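Local coordinates for type II secretion system protein F (Vibrio cholerae, PDB 3C1Q) that is probably a component, here represented by a cytoplasmic domain, of the inner-membrane complex required for energy-dependent secretion of toxins and proteases from the periplasm, at residues T23-G28 with S94-L99; A15-Q20 with R36-Q41. All coordinates share one frame; numbering follows the deposited sequence.

Contact 1. Residues T23-G28 with S94-L99; sequences TLVQSG and SVLERL. With CA (calcium ion), chain G.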
ATOM      1  N   THR B  23       6.185  -0.825   3.187  1.00  6.98           N
ATOM      2  CA  THR B  23       5.557   0.154   4.054  1.00  6.48           C
ATOM      3  C   THR B  23       5.699  -0.220   5.522  1.00  6.55           C
ATOM      4  O   THR B  23       6.026   0.614   6.382  1.00  6.72           O
ATOM      5  CB  THR B  23       4.066   0.333   3.659  1.00  6.31           C
ATOM      6  OG1 THR B  23       4.010   0.784   2.290  1.00  7.09           O
ATOM      7  CG2 THR B  23       3.377   1.340   4.537  1.00  7.56           C
ATOM      8  N   LEU B  24       5.466  -1.484   5.804  1.00  6.37           N
ATOM      9  CA  LEU B  24       5.565  -1.986   7.165  1.00  6.72           C
ATOM     10  C   LEU B  24       7.018  -2.007   7.658  1.00  6.27           C
ATOM     11  O   LEU B  24       7.308  -1.516   8.737  1.00  7.25           O
ATOM     12  CB  LEU B  24       4.923  -3.367   7.245  1.00  6.26           C
ATOM     13  CG  LEU B  24       3.412  -3.398   6.987  1.00  6.94           C
ATOM     14  CD1 LEU B  24       2.916  -4.843   6.764  1.00  8.90           C
ATOM     15  CD2 LEU B  24       2.622  -2.744   8.107  1.00 11.35           C
ATOM     16  N   VAL B  25       7.922  -2.532   6.858  1.00  6.10           N
ATOM     17  CA  VAL B  25       9.318  -2.601   7.243  1.00  6.02           C
ATOM     18  C   VAL B  25       9.909  -1.213   7.519  1.00  6.66           C
ATOM     19  O   VAL B  25      10.677  -1.033   8.471  1.00  6.80           O
ATOM     20  CB  VAL B  25      10.143  -3.374   6.202  1.00  5.86           C
ATOM     21  CG1 VAL B  25      11.625  -3.181   6.459  1.00  5.63           C
ATOM     22  CG2 VAL B  25       9.760  -4.852   6.228  1.00  6.21           C
ATOM     23  N   GLN B  26       9.557  -0.237   6.685  1.00  6.90           N
ATOM     24  CA  GLN B  26      10.085   1.120   6.856  1.00  7.38           C
ATOM     25  C   GLN B  26       9.539   1.830   8.083  1.00  7.38           C
ATOM     26  O   GLN B  26      10.150   2.791   8.557  1.00  8.22           O
ATOM     27  CB  GLN B  26       9.849   1.951   5.599  1.00  7.28           C
ATOM     28  CG  GLN B  26      10.860   1.631   4.530  1.00  8.12           C
ATOM     29  CD  GLN B  26      10.542   2.285   3.233  1.00  8.49           C
ATOM     30  OE1 GLN B  26      11.193   3.267   2.836  1.00  8.26           O
ATOM     31  NE2 GLN B  26       9.525   1.780   2.561  1.00 11.09           N
ATOM     32  N   SER B  27       8.425   1.335   8.623  1.00  7.68           N
ATOM     33  CA  SER B  27       7.873   1.860   9.876  1.00  8.57           C
ATOM     34  C   SER B  27       8.632   1.397  11.116  1.00  8.38           C
ATOM     35  O   SER B  27       8.391   1.911  12.219  1.00  9.28           O
ATOM     36  CB  SER B  27       6.408   1.455  10.021  1.00  9.25           C
ATOM     37  OG  SER B  27       6.301   0.084  10.377  1.00 10.59           O
ATOM     38  N   GLY B  28       9.519   0.420  10.941  1.00  8.19           N
ATOM     39  CA  GLY B  28      10.345  -0.106  12.015  1.00  8.37           C
ATOM     40  C   GLY B  28       9.818  -1.403  12.606  1.00  8.80           C
ATOM     41  O   GLY B  28      10.399  -1.962  13.536  1.00  8.52           O
ATOM     42  N   SER B  94      15.280   0.179   2.650  1.00 11.15           N
ATOM     43  CA  SER B  94      15.357   0.993   1.425  1.00 11.23           C
ATOM     44  C   SER B  94      15.330   0.141   0.151  1.00 11.12           C
ATOM     45  O   SER B  94      14.821   0.597  -0.869  1.00 10.91           O
ATOM     46  CB  SER B  94      16.593   1.893   1.433  1.00 12.25           C
ATOM     47  OG  SER B  94      17.754   1.175   1.754  1.00 12.47           O
ATOM     48  N   VAL B  95      15.908  -1.055   0.199  1.00 10.93           N
ATOM     49  CA  VAL B  95      15.835  -1.993  -0.926  1.00 11.14           C
ATOM     50  C   VAL B  95      14.384  -2.404  -1.178  1.00 10.16           C
ATOM     51  O   VAL B  95      13.933  -2.402  -2.329  1.00 10.22           O
ATOM     52  CB  VAL B  95      16.757  -3.214  -0.747  1.00 11.45           C
ATOM     53  CG1 VAL B  95      16.495  -4.271  -1.834  1.00 13.38           C
ATOM     54  CG2 VAL B  95      18.234  -2.784  -0.792  1.00 12.07           C
ATOM     55  N   LEU B  96      13.631  -2.692  -0.109  1.00  9.18           N
ATOM     56  CA  LEU B  96      12.210  -3.001  -0.275  1.00  8.36           C
ATOM     57  C   LEU B  96      11.458  -1.828  -0.898  1.00  8.67           C
ATOM     58  O   LEU B  96      10.603  -2.022  -1.773  1.00  8.28           O
ATOM     59  CB  LEU B  96      11.558  -3.444   1.045  1.00  7.94           C
ATOM     60  CG  LEU B  96      11.914  -4.843   1.523  1.00  7.35           C
ATOM     61  CD1 LEU B  96      11.330  -5.089   2.900  1.00  5.52           C
ATOM     62  CD2 LEU B  96      11.435  -5.917   0.515  1.00  6.14           C
ATOM     63  N   GLU B  97      11.755  -0.617  -0.451  1.00  8.39           N
ATOM     64  CA  GLU B  97      11.123   0.574  -1.034  1.00  9.08           C
ATOM     65  C   GLU B  97      11.368   0.605  -2.543  1.00  8.22           C
ATOM     66  O   GLU B  97      10.445   0.847  -3.334  1.00  9.20           O
ATOM     67  CB  GLU B  97      11.662   1.855  -0.394  1.00  7.98           C
ATOM     68  CG  GLU B  97      11.064   3.145  -0.971  1.00  9.98           C
ATOM     69  CD  GLU B  97       9.554   3.183  -0.887  1.00  9.74           C
ATOM     70  OE1 GLU B  97       8.988   2.706   0.143  1.00 10.53           O
ATOM     71  OE2 GLU B  97       8.928   3.684  -1.853  1.00  8.59           O
ATOM     72  N   ARG B  98      12.618   0.393  -2.946  1.00  8.02           N
ATOM     73  CA  ARG B  98      12.951   0.392  -4.380  1.00  8.14           C
ATOM     74  C   ARG B  98      12.247  -0.730  -5.131  1.00  7.73           C
ATOM     75  O   ARG B  98      11.794  -0.529  -6.272  1.00  7.54           O
ATOM     76  CB  ARG B  98      14.451   0.330  -4.592  1.00  8.40           C
ATOM     77  CG  ARG B  98      15.151   1.637  -4.203  1.00  9.64           C
ATOM     78  CD  ARG B  98      16.454   1.823  -4.952  1.00 10.85           C
ATOM     79  NE  ARG B  98      17.493   0.953  -4.427  1.00 12.92           N
ATOM     80  CZ  ARG B  98      18.131   1.159  -3.275  1.00 12.59           C
ATOM     81  NH1 ARG B  98      17.849   2.213  -2.508  1.00 15.16           N
ATOM     82  NH2 ARG B  98      19.062   0.311  -2.890  1.00 11.43           N
ATOM     83  N   LEU B  99      12.127  -1.904  -4.502  1.00  7.11           N
ATOM     84  CA  LEU B  99      11.414  -3.019  -5.133  1.00  6.85           C
ATOM     85  C   LEU B  99       9.914  -2.689  -5.275  1.00  6.58           C
ATOM     86  O   LEU B  99       9.293  -2.996  -6.284  1.00  6.43           O
ATOM     87  CB  LEU B  99      11.597  -4.293  -4.311  1.00  6.36           C
ATOM     88  CG  LEU B  99      12.942  -4.969  -4.496  1.00  5.84           C
ATOM     89  CD1 LEU B  99      13.212  -5.967  -3.343  1.00  7.38           C
ATOM     90  CD2 LEU B  99      13.033  -5.673  -5.876  1.00  6.31           C
TER
HETATM   91 CA    CA G   1       9.049   5.445  -3.282  1.00 11.40          CA
HETATM   92  O   HOH W   1       9.000   6.838  -1.254  1.00 13.88           O
HETATM   93  O   HOH W   2      11.417   6.137  -2.959  1.00 15.82           O
HETATM   94  O   HOH W   3       6.693   5.685  -3.045  1.00 11.60           O

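Contact 2. Residues A15-Q20 with R36-Q41; sequences ALITRQ and RAVAEQ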
ATOM      1  N   ALA B  15       2.896  -6.217  -6.944  1.00  8.70           N
ATOM      2  CA  ALA B  15       3.006  -4.814  -6.562  1.00  8.56           C
ATOM      3  C   ALA B  15       2.387  -4.546  -5.191  1.00  8.57           C
ATOM      4  O   ALA B  15       2.952  -3.799  -4.377  1.00  8.70           O
ATOM      5  CB  ALA B  15       2.363  -3.934  -7.616  1.00  8.26           C
ATOM      6  N   LEU B  16       1.243  -5.169  -4.943  1.00  8.57           N
ATOM      7  CA  LEU B  16       0.525  -4.978  -3.701  1.00  8.35           C
ATOM      8  C   LEU B  16       1.378  -5.488  -2.549  1.00  7.82           C
ATOM      9  O   LEU B  16       1.671  -4.731  -1.610  1.00  7.96           O
ATOM     10  CB  LEU B  16      -0.812  -5.706  -3.746  1.00  8.53           C
ATOM     11  CG  LEU B  16      -1.625  -5.803  -2.453  1.00  9.29           C
ATOM     12  CD1 LEU B  16      -1.947  -4.409  -1.917  1.00 10.67           C
ATOM     13  CD2 LEU B  16      -2.887  -6.624  -2.681  1.00 10.86           C
ATOM     14  N   ILE B  17       1.767  -6.769  -2.590  1.00  7.08           N
ATOM     15  CA  ILE B  17       2.492  -7.319  -1.435  1.00  7.18           C
ATOM     16  C   ILE B  17       3.837  -6.642  -1.253  1.00  6.99           C
ATOM     17  O   ILE B  17       4.294  -6.480  -0.120  1.00  7.17           O
ATOM     18  CB  ILE B  17       2.598  -8.876  -1.457  1.00  7.25           C
ATOM     19  CG1 ILE B  17       3.412  -9.373  -2.664  1.00  7.63           C
ATOM     20  CG2 ILE B  17       1.185  -9.505  -1.397  1.00  7.83           C
ATOM     21  CD1 ILE B  17       3.624 -10.943  -2.735  1.00  7.58           C
ATOM     22  N   THR B  18       4.479  -6.221  -2.344  1.00  6.12           N
ATOM     23  CA  THR B  18       5.802  -5.589  -2.206  1.00  6.83           C
ATOM     24  C   THR B  18       5.673  -4.197  -1.556  1.00  6.59           C
ATOM     25  O   THR B  18       6.448  -3.838  -0.662  1.00  5.75           O
ATOM     26  CB  THR B  18       6.558  -5.537  -3.561  1.00  6.61           C
ATOM     27  OG1 THR B  18       6.667  -6.868  -4.105  1.00  7.81           O
ATOM     28  CG2 THR B  18       7.938  -4.973  -3.383  1.00  8.48           C
ATOM     29  N   ARG B  19       4.650  -3.454  -1.968  1.00  6.80           N
ATOM     30  CA  ARG B  19       4.360  -2.149  -1.355  1.00  7.45           C
ATOM     31  C   ARG B  19       3.993  -2.298   0.112  1.00  7.31           C
ATOM     32  O   ARG B  19       4.519  -1.592   0.959  1.00  6.63           O
ATOM     33  CB  ARG B  19       3.265  -1.410  -2.111  1.00  7.86           C
ATOM     34  CG  ARG B  19       2.858  -0.068  -1.466  1.00  6.96           C
ATOM     35  CD  ARG B  19       4.002   0.888  -1.371  1.00  5.51           C
ATOM     36  NE  ARG B  19       4.448   1.326  -2.702  1.00  3.99           N
ATOM     37  CZ  ARG B  19       5.600   1.961  -2.915  1.00  5.51           C
ATOM     38  NH1 ARG B  19       6.415   2.209  -1.897  1.00  4.19           N
ATOM     39  NH2 ARG B  19       5.945   2.344  -4.138  1.00  5.55           N
ATOM     40  N   GLN B  20       3.136  -3.260   0.429  1.00  7.88           N
ATOM     41  CA  GLN B  20       2.742  -3.483   1.819  1.00  7.42           C
ATOM     42  C   GLN B  20       3.947  -3.869   2.673  1.00  7.60           C
ATOM     43  O   GLN B  20       4.145  -3.313   3.754  1.00  7.58           O
ATOM     44  CB  GLN B  20       1.662  -4.556   1.918  1.00  7.37           C
ATOM     45  CG  GLN B  20       0.346  -4.169   1.251  1.00  7.38           C
ATOM     46  CD  GLN B  20      -0.693  -5.258   1.342  1.00  8.94           C
ATOM     47  OE1 GLN B  20      -0.475  -6.380   0.869  1.00  8.03           O
ATOM     48  NE2 GLN B  20      -1.835  -4.943   1.967  1.00  7.39           N
ATOM     49  N   ARG B  36       3.480 -11.301   8.729  1.00  9.18           N
ATOM     50  CA  ARG B  36       2.184 -11.708   9.280  1.00 10.05           C
ATOM     51  C   ARG B  36       1.056 -10.794   8.794  1.00  9.75           C
ATOM     52  O   ARG B  36       0.025 -11.267   8.342  1.00 10.34           O
ATOM     53  CB  ARG B  36       2.211 -11.721  10.803  1.00 10.37           C
ATOM     54  CG  ARG B  36       0.908 -12.247  11.429  1.00 13.49           C
ATOM     55  CD  ARG B  36       0.783 -11.901  12.884  1.00 18.77           C
ATOM     56  NE  ARG B  36       1.482 -12.840  13.759  1.00 21.84           N
ATOM     57  CZ  ARG B  36       0.906 -13.832  14.452  1.00 25.46           C
ATOM     58  NH1 ARG B  36      -0.404 -14.075  14.371  1.00 28.07           N
ATOM     59  NH2 ARG B  36       1.648 -14.608  15.231  1.00 25.65           N
ATOM     60  N   ALA B  37       1.250  -9.482   8.914  1.00  9.53           N
ATOM     61  CA  ALA B  37       0.268  -8.509   8.476  1.00  9.17           C
ATOM     62  C   ALA B  37      -0.060  -8.650   6.993  1.00  9.13           C
ATOM     63  O   ALA B  37      -1.240  -8.671   6.622  1.00  8.79           O
ATOM     64  CB  ALA B  37       0.761  -7.070   8.793  1.00  8.93           C
ATOM     65  N   VAL B  38       0.953  -8.764   6.133  1.00  9.27           N
ATOM     66  CA  VAL B  38       0.680  -8.858   4.689  1.00  9.64           C
ATOM     67  C   VAL B  38      -0.141 -10.147   4.394  1.00  9.65           C
ATOM     68  O   VAL B  38      -1.119 -10.119   3.620  1.00  9.90           O
ATOM     69  CB  VAL B  38       1.987  -8.766   3.816  1.00  9.49           C
ATOM     70  CG1 VAL B  38       1.638  -8.760   2.332  1.00  9.54           C
ATOM     71  CG2 VAL B  38       2.799  -7.504   4.181  1.00  9.59           C
ATOM     72  N   ALA B  39       0.204 -11.238   5.069  1.00  9.90           N
ATOM     73  CA  ALA B  39      -0.541 -12.490   4.969  1.00 10.09           C
ATOM     74  C   ALA B  39      -2.005 -12.332   5.376  1.00  9.84           C
ATOM     75  O   ALA B  39      -2.905 -12.727   4.637  1.00 10.51           O
ATOM     76  CB  ALA B  39       0.109 -13.589   5.833  1.00 10.12           C
ATOM     77  N   GLU B  40      -2.225 -11.768   6.561  1.00  9.92           N
ATOM     78  CA  GLU B  40      -3.570 -11.590   7.121  1.00  9.83           C
ATOM     79  C   GLU B  40      -4.447 -10.732   6.234  1.00  9.43           C
ATOM     80  O   GLU B  40      -5.663 -10.878   6.251  1.00  9.43           O
ATOM     81  CB  GLU B  40      -3.486 -10.873   8.465  1.00 10.33           C
ATOM     82  CG  GLU B  40      -2.876 -11.665   9.599  1.00 12.25           C
ATOM     83  CD  GLU B  40      -2.588 -10.802  10.829  1.00 14.10           C
ATOM     84  OE1 GLU B  40      -2.464  -9.561  10.701  1.00 15.52           O
ATOM     85  OE2 GLU B  40      -2.475 -11.372  11.937  1.00 16.39           O
ATOM     86  N   GLN B  41      -3.818  -9.801   5.518  1.00  8.36           N
ATOM     87  CA  GLN B  41      -4.532  -8.849   4.676  1.00  8.88           C
ATOM     88  C   GLN B  41      -4.764  -9.310   3.229  1.00  9.41           C
ATOM     89  O   GLN B  41      -5.378  -8.605   2.449  1.00  9.76           O
ATOM     90  CB  GLN B  41      -3.815  -7.492   4.695  1.00  8.60           C
ATOM     91  CG  GLN B  41      -3.806  -6.844   6.081  1.00  7.74           C
ATOM     92  CD  GLN B  41      -2.980  -5.591   6.130  1.00  5.92           C
ATOM     93  OE1 GLN B  41      -2.904  -4.851   5.146  1.00  7.26           O
ATOM     94  NE2 GLN B  41      -2.338  -5.344   7.272  1.00  6.97           N
TER
HETATM   95  O   HOH W   4      -4.608  -6.319   1.034  1.00 16.93           O
HETATM   96  O   HOH W   5      -1.933  -8.558   1.295  1.00 17.05           O

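Contact 1. Residues T23-G28 with S94-L99
Q26 and E97 make a polar helix-to-helix contact beside a calcium ion, with V25 against L96 as its apolar half; it joins the C-terminal end of helix 11-26 to the early turns of helix 92-121. The Q26 side chain runs extended beyond CG and crosses that of E97 at about a right angle. Its amide NE2 donates to E97 OE1 at 2.6 Å, nearly straight at 170°. The oxygen lies in the plane of the Q26 amide and accepts the bond on its anti lone pair, the one turned away from OE2, although amide and carboxylate are twisted 43° apart. NE2 also bonds to A22 O, one turn back in its own helix, so both bonds fix the rotation of the amide.

E97 CG stands anti to the backbone N (chi1 179°) and the chain bends at chi2, which turns the carboxylate so that OE2 binds calcium at 2.3 Å. Next to this, V25 CG2 meets L96 CD1 at 3.7 Å, and that same methyl also lies near V25 CB and CG1.

Helix 11-26 closes with a Schellman motif at G28, whose positive phi suits glycine. Three waters, D101 of the same chain and E43 of the second subunit also bind the metal: this is an intersubunit calcium site, in which Q26 is a second-shell residue holding the carboxylate of E97.

Contact 2. Residues A15-Q20 with R36-Q41
Q20 reaches from helix 11-26 across to V38 and Q41 at the end of helix 31-40. At the base of its side chain, CB packs on V38 CG2 at 3.9 Å. With CG anti to the carbonyl carbon (chi1 -64°) and the chain extended beyond it, the amide is carried alongside the valine to the other helix's last turn. There OE1 lies 3.5 Å from V38 CG1 and accepts a 2.7 Å bond from water 5, which also donates to V38 O.

NE2 gives a longer bond to water 4, which donates in turn to Q41 O. Although NE2 comes within 3.4 Å of Q41 OE1, the angle is poor for a hydrogen bond and the two amide planes stand 80° apart. NE2 has a further acceptor in T23 OG1 of the second subunit, while Q41 NE2 donates to T23 O of that same subunit. I17 CG2 touches the same valine methyl, V38 CG1, at 3.8 Å, and I47 and M50 of helix 45-59 pack on I17.

Side chains thus pack directly against V38, while the polar links between the two segments run through water. Two water bridges, with T23 of the second subunit, satisfy the buried amide of Q20; the waters tie it to the carbonyls of V38 and Q41.

In the fold
Helix 11-26 carries one segment of each contact: it meets helix 92-121 in contact 1 and helix 31-40 in contact 2, whose centres lie 12 Å apart. Several side chains bridge them. R19 of contact 2 sends NH1 to E97 OE2 at 2.9 Å, a salt bridge to a calcium ligand, and its NH2 reaches D101 and E104. T18 CG2 lies 3.6 Å from L99 C, and L24 of contact 1 places CD1 3.7 Å from both A37 CB and V38 CG2. The side chain of Q41 is about 7 Å from a different calcium ion, not the one bound by E97 of this chain. Helix 11-26 thus packs between the other two, and R19 joins it to the E97 calcium ligand at the dimer interface.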